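Local coordinates for protein arginase (Glaciozyma antarctica, PDB 5YNL) that probably hydrolyses L-arginine to L-ornithine and urea, as a cold-adapted member of the manganese-dependent arginase family, at residues 44-49 / 321-326; 170-175 / 278-283; 287-292 / 304-309. All blocks are in the same frame, centred on the assembly; numbering follows the deposited sequence. Where two conformers were deposited one is given.

Contact 1 of 3, residues 44-49 / 321-326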
loop_
_atom_site.group_PDB
_atom_site.type_symbol
_atom_site.label_atom_id
_atom_site.label_comp_id
_atom_site.label_asym_id
_atom_site.label_seq_id
_atom_site.Cartn_x
_atom_site.Cartn_y
_atom_site.Cartn_z
ATOM N N MET A 44 -11.859 -20.336 4.005
ATOM C CA MET A 44 -10.671 -20.370 3.154
ATOM C C MET A 44 -10.769 -19.315 2.038
ATOM O O MET A 44 -11.750 -18.577 1.967
ATOM C CB MET A 44 -10.480 -21.777 2.575
ATOM C CG MET A 44 -9.028 -22.172 2.358
ATOM S SD MET A 44 -8.733 -22.769 0.683
ATOM C CE MET A 44 -6.942 -22.837 0.641
ATOM N N SER A 45 -9.752 -19.233 1.184
ATOM C CA SER A 45 -9.709 -18.252 0.094
ATOM C C SER A 45 -10.133 -18.867 -1.254
ATOM O O SER A 45 -9.992 -20.077 -1.450
ATOM C CB SER A 45 -8.302 -17.651 -0.019
ATOM O OG SER A 45 -7.861 -17.094 1.212
ATOM N N PRO A 46 -10.651 -18.034 -2.190
ATOM C CA PRO A 46 -11.108 -18.545 -3.499
ATOM C C PRO A 46 -9.978 -19.122 -4.353
ATOM O O PRO A 46 -8.843 -18.634 -4.271
ATOM C CB PRO A 46 -11.686 -17.299 -4.186
ATOM C CG PRO A 46 -11.066 -16.134 -3.476
ATOM C CD PRO A 46 -10.882 -16.579 -2.058
ATOM N N ALA A 47 -10.287 -20.130 -5.171
ATOM C CA ALA A 47 -9.272 -20.787 -6.003
ATOM C C ALA A 47 -8.752 -19.837 -7.079
ATOM O O ALA A 47 -7.646 -20.017 -7.602
ATOM C CB ALA A 47 -9.822 -22.061 -6.631
ATOM N N THR A 48 -9.566 -18.830 -7.391
ATOM C CA THR A 48 -9.231 -17.811 -8.379
ATOM C C THR A 48 -9.840 -16.459 -7.969
ATOM O O THR A 48 -10.782 -16.412 -7.174
ATOM C CB THR A 48 -9.714 -18.226 -9.789
ATOM O OG1 THR A 48 -9.149 -17.351 -10.772
ATOM C CG2 THR A 48 -11.232 -18.184 -9.875
ATOM N N SER A 49 -9.298 -15.365 -8.498
ATOM C CA SER A 49 -9.749 -14.035 -8.103
ATOM C C SER A 49 -11.187 -13.813 -8.512
ATOM O O SER A 49 -11.534 -14.029 -9.678
ATOM C CB SER A 49 -8.892 -12.957 -8.734
ATOM O OG SER A 49 -9.535 -11.707 -8.627
ATOM N N THR A 321 -4.092 -15.676 -1.442
ATOM C CA THR A 321 -5.536 -15.520 -1.166
ATOM C C THR A 321 -6.389 -15.250 -2.405
ATOM O O THR A 321 -7.602 -15.453 -2.365
ATOM C CB THR A 321 -5.852 -14.387 -0.157
ATOM O OG1 THR A 321 -5.886 -13.142 -0.852
ATOM C CG2 THR A 321 -4.815 -14.329 0.948
ATOM N N ASN A 322 -5.753 -14.772 -3.476
ATOM C CA ASN A 322 -6.450 -14.265 -4.673
ATOM C C ASN A 322 -7.303 -13.005 -4.457
ATOM O O ASN A 322 -8.025 -12.585 -5.360
ATOM C CB ASN A 322 -7.284 -15.360 -5.370
ATOM C CG ASN A 322 -6.430 -16.430 -6.002
ATOM O OD1 ASN A 322 -5.435 -16.130 -6.671
ATOM N ND2 ASN A 322 -6.812 -17.695 -5.797
ATOM N N LEU A 323 -7.202 -12.396 -3.275
ATOM C CA LEU A 323 -8.052 -11.247 -2.929
ATOM C C LEU A 323 -7.428 -9.890 -3.299
ATOM O O LEU A 323 -8.095 -8.855 -3.257
ATOM C CB LEU A 323 -8.430 -11.281 -1.443
ATOM C CG LEU A 323 -9.074 -12.601 -0.970
ATOM C CD1 LEU A 323 -8.964 -12.767 0.544
ATOM C CD2 LEU A 323 -10.526 -12.699 -1.402
ATOM N N LEU A 324 -6.149 -9.889 -3.665
ATOM C CA LEU A 324 -5.449 -8.628 -3.922
ATOM C C LEU A 324 -5.954 -7.889 -5.186
ATOM O O LEU A 324 -5.978 -8.448 -6.279
ATOM C CB LEU A 324 -3.950 -8.889 -4.027
ATOM C CG LEU A 324 -3.048 -7.680 -4.276
ATOM C CD1 LEU A 324 -2.819 -6.912 -2.967
ATOM C CD2 LEU A 324 -1.715 -8.147 -4.891
ATOM N N VAL A 325 -6.348 -6.631 -5.029
ATOM C CA VAL A 325 -6.701 -5.822 -6.191
ATOM C C VAL A 325 -5.765 -4.626 -6.368
ATOM O O VAL A 325 -5.602 -4.131 -7.478
ATOM C CB VAL A 325 -8.151 -5.323 -6.135
ATOM C CG1 VAL A 325 -9.132 -6.501 -6.233
ATOM C CG2 VAL A 325 -8.386 -4.518 -4.852
ATOM N N SER A 326 -5.138 -4.178 -5.284
ATOM C CA SER A 326 -4.221 -3.045 -5.349
ATOM C C SER A 326 -2.978 -3.233 -4.513
ATOM O O SER A 326 -3.042 -3.711 -3.372
ATOM C CB SER A 326 -4.902 -1.750 -4.926
ATOM O OG SER A 326 -5.574 -1.171 -6.016
#
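Asn322 reaches across to the N-terminal loop with its amide nitrogen. ND2 donates to Pro46 O over 2.7 Å in a nearly straight bond (N-H...O 165°), with the acceptor lying in the amide plane of Asn322. Seen from Pro46, the donor is tilted somewhat from the carbonyl plane. The backbone of Asn322 has just left helix 308-320 with a positive phi of 65°, and CG stands anti to its own carbonyl carbon (chi1 -68°), which sends the amide out among the 46-48 backbone. A leucine here would probably leave Pro46 O without its donor and the 46-48 backbone less firmly fixed. On one flank Ser45 CB rests on Thr321 O at 3.3 Å, while Ser45 OG sits 3.6 Å from Thr321 CB. The Pro46 ring meets Leu323 at about a right angle, CD to CD2 4.0 Å. On the other flank, Ser49 CA makes a CH...O contact of 3.5 Å with Asn322 O, and Ser49 OG turns back to Leu52 N and Phe51 N. Behind Asn322 an ST turn shapes the chain: Leu323 N donates to Thr321 OG1 at 2.9 Å, and that hydroxyl also bonds Ile318 O. The N-terminal loop thus lies over the link from helix 308-320 into strand 324-330, which runs between strands 147-152 and 281-286.

Contact 2 of 3, residues 170-175 / 278-283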
loop_
_atom_site.group_PDB
_atom_site.type_symbol
_atom_site.label_atom_id
_atom_site.label_comp_id
_atom_site.label_asym_id
_atom_site.label_seq_id
_atom_site.Cartn_x
_atom_site.Cartn_y
_atom_site.Cartn_z
ATOM N N PRO A 170 -15.518 -0.459 -2.267
ATOM C CA PRO A 170 -15.905 0.075 -0.957
ATOM C C PRO A 170 -15.822 -0.995 0.109
ATOM O O PRO A 170 -15.761 -0.673 1.290
ATOM C CB PRO A 170 -17.371 0.476 -1.149
ATOM C CG PRO A 170 -17.510 0.698 -2.619
ATOM C CD PRO A 170 -16.572 -0.282 -3.277
ATOM N N GLU A 171 -15.829 -2.257 -0.294
ATOM C CA GLU A 171 -15.730 -3.328 0.680
ATOM C C GLU A 171 -14.323 -3.897 0.798
ATOM O O GLU A 171 -14.136 -4.995 1.338
ATOM C CB GLU A 171 -16.747 -4.427 0.366
ATOM C CG GLU A 171 -18.226 -3.944 0.443
ATOM C CD GLU A 171 -18.578 -3.397 1.815
ATOM O OE1 GLU A 171 -17.873 -3.738 2.790
ATOM O OE2 GLU A 171 -19.551 -2.629 1.938
ATOM N N ALA A 172 -13.323 -3.151 0.323
ATOM C CA ALA A 172 -11.935 -3.626 0.411
ATOM C C ALA A 172 -11.397 -3.517 1.841
ATOM O O ALA A 172 -11.986 -2.838 2.690
ATOM C CB ALA A 172 -11.042 -2.857 -0.542
ATOM N N CYS A 173 -10.273 -4.165 2.109
ATOM C CA CYS A 173 -9.588 -3.943 3.370
ATOM C C CYS A 173 -8.166 -3.456 3.078
ATOM O O CYS A 173 -7.706 -3.568 1.941
ATOM C CB CYS A 173 -9.569 -5.228 4.190
ATOM S SG CYS A 173 -8.578 -6.529 3.492
ATOM N N LEU A 174 -7.464 -2.920 4.075
ATOM C CA LEU A 174 -6.167 -2.313 3.799
ATOM C C LEU A 174 -5.081 -2.866 4.699
ATOM O O LEU A 174 -5.197 -2.814 5.942
ATOM C CB LEU A 174 -6.244 -0.794 3.958
ATOM C CG LEU A 174 -4.975 0.085 3.929
ATOM C CD1 LEU A 174 -4.169 -0.089 2.646
ATOM C CD2 LEU A 174 -5.347 1.562 4.124
ATOM N N ILE A 175 -4.021 -3.392 4.086
ATOM C CA ILE A 175 -2.889 -3.884 4.865
ATOM C C ILE A 175 -1.727 -2.938 4.638
ATOM O O ILE A 175 -1.262 -2.745 3.509
ATOM C CB ILE A 175 -2.516 -5.316 4.476
ATOM C CG1 ILE A 175 -3.689 -6.237 4.792
ATOM C CG2 ILE A 175 -1.255 -5.812 5.241
ATOM C CD1 ILE A 175 -3.407 -7.651 4.437
ATOM N N THR A 278 -13.402 -12.722 1.926
ATOM C CA THR A 278 -14.231 -12.288 0.807
ATOM C C THR A 278 -14.018 -10.826 0.389
ATOM O O THR A 278 -14.574 -10.387 -0.602
ATOM C CB THR A 278 -15.725 -12.570 1.058
ATOM O OG1 THR A 278 -16.063 -12.185 2.394
ATOM C CG2 THR A 278 -16.036 -14.053 0.866
ATOM N N ARG A 279 -13.207 -10.085 1.135
ATOM C CA ARG A 279 -12.929 -8.678 0.822
ATOM C C ARG A 279 -11.729 -8.494 -0.104
ATOM O O ARG A 279 -10.706 -9.170 0.062
ATOM C CB ARG A 279 -12.673 -7.889 2.121
ATOM C CG ARG A 279 -13.931 -7.655 3.006
ATOM C CD ARG A 279 -13.600 -6.721 4.148
ATOM N NE ARG A 279 -14.651 -6.621 5.155
ATOM C CZ ARG A 279 -15.664 -5.753 5.122
ATOM N NH1 ARG A 279 -16.555 -5.755 6.096
ATOM N NH2 ARG A 279 -15.797 -4.895 4.123
ATOM N N PRO A 280 -11.841 -7.570 -1.075
ATOM C CA PRO A 280 -10.663 -7.236 -1.893
ATOM C C PRO A 280 -9.554 -6.741 -0.967
ATOM O O PRO A 280 -9.875 -6.148 0.059
ATOM C CB PRO A 280 -11.156 -6.071 -2.768
ATOM C CG PRO A 280 -12.655 -6.210 -2.792
ATOM C CD PRO A 280 -13.011 -6.746 -1.421
ATOM N N ILE A 281 -8.290 -6.989 -1.298
ATOM C CA ILE A 281 -7.195 -6.546 -0.445
ATOM C C ILE A 281 -6.388 -5.431 -1.121
ATOM O O ILE A 281 -5.977 -5.566 -2.288
ATOM C CB ILE A 281 -6.234 -7.721 -0.080
ATOM C CG1 ILE A 281 -6.826 -8.568 1.052
ATOM C CG2 ILE A 281 -4.847 -7.202 0.326
ATOM C CD1 ILE A 281 -6.187 -9.996 1.203
ATOM N N HIS A 282 -6.149 -4.350 -0.376
ATOM C CA HIS A 282 -5.240 -3.302 -0.792
ATOM C C HIS A 282 -3.976 -3.465 0.043
ATOM O O HIS A 282 -3.997 -3.265 1.271
ATOM C CB HIS A 282 -5.855 -1.907 -0.570
ATOM C CG HIS A 282 -5.124 -0.788 -1.250
ATOM N ND1 HIS A 282 -3.926 -0.957 -1.919
ATOM C CD2 HIS A 282 -5.415 0.530 -1.358
ATOM C CE1 HIS A 282 -3.525 0.197 -2.414
ATOM N NE2 HIS A 282 -4.410 1.120 -2.079
ATOM N N LEU A 283 -2.880 -3.845 -0.599
ATOM C CA LEU A 283 -1.621 -3.982 0.139
ATOM C C LEU A 283 -0.747 -2.787 -0.142
ATOM O O LEU A 283 -0.217 -2.634 -1.267
ATOM C CB LEU A 283 -0.866 -5.272 -0.225
ATOM C CG LEU A 283 0.492 -5.542 0.437
ATOM C CD1 LEU A 283 0.429 -5.541 1.989
ATOM C CD2 LEU A 283 1.003 -6.877 -0.049
#
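Glu171 folds back at chi2 (-59°) while Arg279 stays extended from CG to NE, and between them they bring Glu171 OE1 to within 2.7 Å of Arg279 NH2 in a salt bridge. The carboxylate and guanidinium planes stand 39° apart, and OE1 comes to the guanidinium edge somewhat tilted from its plane. The same NH2 also donates to Glu171 O, a longer bond of 3.2 Å that arrives from above the carbonyl plane, so one nitrogen holds both the side chain and the backbone carbonyl of Glu171. Arg227 brings a like charge close to Arg279 NH1, which the carboxylate probably helps to offset. One step on, Ala172 CB lies against Pro280 CB at 3.9 Å, and the chains then pair as parallel strands. Cys173 N donates to Pro280 O and Cys173 O accepts from His282 N, each at 2.9 Å; Ile175 N donates to His282 O at 2.8 Å, and the ladder runs on to Ser284. Cys173 SG sits between its backbone N and carbonyl carbon (chi1 67°) and packs on Ile281 CG1 at 3.6 Å. Farther along that face, Ile175 CG2 meets Leu283 CD1 at 3.7 Å. Leu174 and His282 point the other way, side by side, CD1 to CB 4.1 Å, and His282 ND1 bonds Ser326 O weakly. Helix 254-273 covers the Cys173, Ile175 and Ile281 face through Val273 and Leu270; helix 158-168 covers Leu174 and His282. In the eight-stranded parallel sheet of the arginase fold, order 2-1-3-8-7-4-5-6, strand 281-286 is flanked by 173-177 and 324-330.

Contact 3 of 3, residues 287-292 / 304-309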
loop_
_atom_site.group_PDB
_atom_site.type_symbol
_atom_site.label_atom_id
_atom_site.label_comp_id
_atom_site.label_asym_id
_atom_site.label_seq_id
_atom_site.Cartn_x
_atom_site.Cartn_y
_atom_site.Cartn_z
ATOM N N VAL A 287 8.772 0.375 1.496
ATOM C CA VAL A 287 10.067 -0.280 1.561
ATOM C C VAL A 287 10.895 0.146 2.782
ATOM O O VAL A 287 11.792 -0.581 3.193
ATOM C CB VAL A 287 10.779 -0.087 0.218
ATOM C CG1 VAL A 287 12.177 -0.647 0.218
ATOM C CG2 VAL A 287 9.956 -0.766 -0.853
ATOM N N ASP A 288 10.565 1.282 3.397
ATOM C CA ASP A 288 11.225 1.669 4.651
ATOM C C ASP A 288 10.931 0.719 5.839
ATOM O O ASP A 288 11.554 0.824 6.901
ATOM C CB ASP A 288 11.000 3.163 4.999
ATOM C CG ASP A 288 9.741 3.431 5.864
ATOM O OD1 ASP A 288 8.829 2.568 5.988
ATOM O OD2 ASP A 288 9.654 4.559 6.417
ATOM N N ALA A 289 9.994 -0.212 5.656
ATOM C CA ALA A 289 9.743 -1.202 6.699
ATOM C C ALA A 289 10.810 -2.291 6.658
ATOM O O ALA A 289 10.911 -3.098 7.601
ATOM C CB ALA A 289 8.335 -1.796 6.599
ATOM N N LEU A 290 11.589 -2.307 5.574
ATOM C CA LEU A 290 12.547 -3.376 5.349
ATOM C C LEU A 290 13.936 -3.053 5.897
ATOM O O LEU A 290 14.187 -1.941 6.381
ATOM C CB LEU A 290 12.685 -3.691 3.853
ATOM C CG LEU A 290 11.561 -4.387 3.089
ATOM C CD1 LEU A 290 11.984 -4.563 1.629
ATOM C CD2 LEU A 290 11.222 -5.738 3.707
ATOM N N ASP A 291 14.815 -4.055 5.823
ATOM C CA ASP A 291 16.253 -3.917 6.035
ATOM C C ASP A 291 17.009 -4.584 4.870
ATOM O O ASP A 291 16.510 -5.562 4.273
ATOM C CB ASP A 291 16.670 -4.601 7.345
ATOM C CG ASP A 291 16.457 -3.730 8.554
ATOM O OD1 ASP A 291 16.064 -2.560 8.368
ATOM O OD2 ASP A 291 16.702 -4.205 9.687
ATOM N N PRO A 292 18.210 -4.059 4.548
ATOM C CA PRO A 292 19.196 -4.665 3.646
ATOM C C PRO A 292 19.260 -6.193 3.762
ATOM O O PRO A 292 20.324 -6.746 4.062
ATOM C CB PRO A 292 20.524 -4.054 4.127
ATOM C CG PRO A 292 20.153 -2.990 5.190
ATOM C CD PRO A 292 18.684 -2.754 5.034
ATOM N N GLY A 304 16.586 -3.562 12.856
ATOM C CA GLY A 304 15.305 -3.724 13.537
ATOM C C GLY A 304 14.051 -3.694 12.666
ATOM O O GLY A 304 12.921 -3.689 13.192
ATOM N N GLY A 305 14.224 -3.686 11.344
ATOM C CA GLY A 305 13.082 -3.731 10.444
ATOM C C GLY A 305 12.791 -5.142 9.946
ATOM O O GLY A 305 13.509 -6.082 10.313
ATOM N N LEU A 306 11.749 -5.314 9.134
ATOM C CA LEU A 306 11.485 -6.616 8.517
ATOM C C LEU A 306 12.723 -7.082 7.724
ATOM O O LEU A 306 13.462 -6.253 7.207
ATOM C CB LEU A 306 10.253 -6.564 7.583
ATOM C CG LEU A 306 8.891 -6.296 8.244
ATOM C CD1 LEU A 306 7.777 -6.103 7.171
ATOM C CD2 LEU A 306 8.527 -7.418 9.242
ATOM N N THR A 307 12.982 -8.385 7.656
ATOM C CA THR A 307 13.989 -8.865 6.703
ATOM C C THR A 307 13.359 -8.852 5.315
ATOM O O THR A 307 12.135 -8.688 5.187
ATOM C CB THR A 307 14.421 -10.282 6.981
ATOM O OG1 THR A 307 13.285 -11.155 6.814
ATOM C CG2 THR A 307 15.015 -10.385 8.392
ATOM N N PHE A 308 14.172 -9.048 4.281
ATOM C CA PHE A 308 13.613 -9.152 2.944
ATOM C C PHE A 308 12.651 -10.333 2.834
ATOM O O PHE A 308 11.576 -10.211 2.246
ATOM C CB PHE A 308 14.677 -9.309 1.879
ATOM C CG PHE A 308 14.113 -9.809 0.577
ATOM C CD1 PHE A 308 13.389 -8.954 -0.255
ATOM C CD2 PHE A 308 14.266 -11.150 0.193
ATOM C CE1 PHE A 308 12.833 -9.412 -1.453
ATOM C CE2 PHE A 308 13.709 -11.613 -1.010
ATOM C CZ PHE A 308 12.983 -10.736 -1.831
ATOM N N ARG A 309 13.057 -11.476 3.387
ATOM C CA ARG A 309 12.218 -12.673 3.378
ATOM C C ARG A 309 10.817 -12.398 3.957
ATOM O O ARG A 309 9.813 -12.752 3.330
ATOM C CB ARG A 309 12.917 -13.860 4.065
ATOM C CG ARG A 309 13.830 -14.672 3.129
ATOM C CD ARG A 309 14.674 -15.698 3.884
ATOM N NE ARG A 309 13.889 -16.488 4.839
ATOM C CZ ARG A 309 14.396 -17.382 5.693
ATOM N NH1 ARG A 309 15.698 -17.617 5.713
ATOM N NH2 ARG A 309 13.593 -18.032 6.531
#
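Asp291, though poorly ordered, and Gly305 meet through a side chain-to-backbone bond: Gly305 N donates to Asp291 OD2 at 3.0 Å, coming in from above the carboxylate plane. Beside it, Leu306 N donates to Ala289 O at 2.8 Å, and a weak, bent bond (N-H...O 121°) returns from Asp291 N to Leu306 O. A side chain at Gly305 would probably run into Ala289 O and Asp291 OD1, so the absence of one lets the two backbones close up. Leu290 holds CG anti to its carbonyl carbon (chi1 -71°), which carries CD2 to 3.4 Å from Thr307 O and 4.1 Å from Leu306 CB. Farther out, Leu306 packs on Val177 at the strand end and on Met254 and Ile262 of helix 254-273, while Leu290 and Phe308 share Val348 of helix 345-356. Thr307 is the N-cap of helix 308-320: its side chain caps a backbone N and its own N bonds Glu310 OE1, as in a capping box. The other carboxylate oxygen of Asp291, OD1, has a long, weak ion pair with Arg234 NH2, and Arg234 NH1 bonds Asp288 O weakly. Asp288 N is tied to Asp286 OD1. The Asp-Val-Asp sequence where strand 281-286 runs out into this loop, with Asp178 and His180 nearby, is consistent with the manganese site of arginases. The Ala289 and Asp291 bonds would probably help fix the loop that follows Asp288.

In the fold
Contacts 1 and 2 are continuous: their centres lie 10 Å apart and strands 324-330 and 281-286 are neighbours in the sheet, joined by probable backbone bonds from Ile281 N to Leu323 O (2.7 Å) and from Leu283 N to Ser326 O (2.8 Å). Both sit where these parallel strands begin. Contact 3 lies at the other end of the sheet, past the end of strand 281-286, its centre about 23 Å from that of contact 2 and 25 Å from that of contact 1. That is the end at which Asp286, Asp288, Asp178 and His180 gather in the probable metal site. Along the chain, contact 1 encloses both others, and strand 281-286 leads from contact 2 to contact 3.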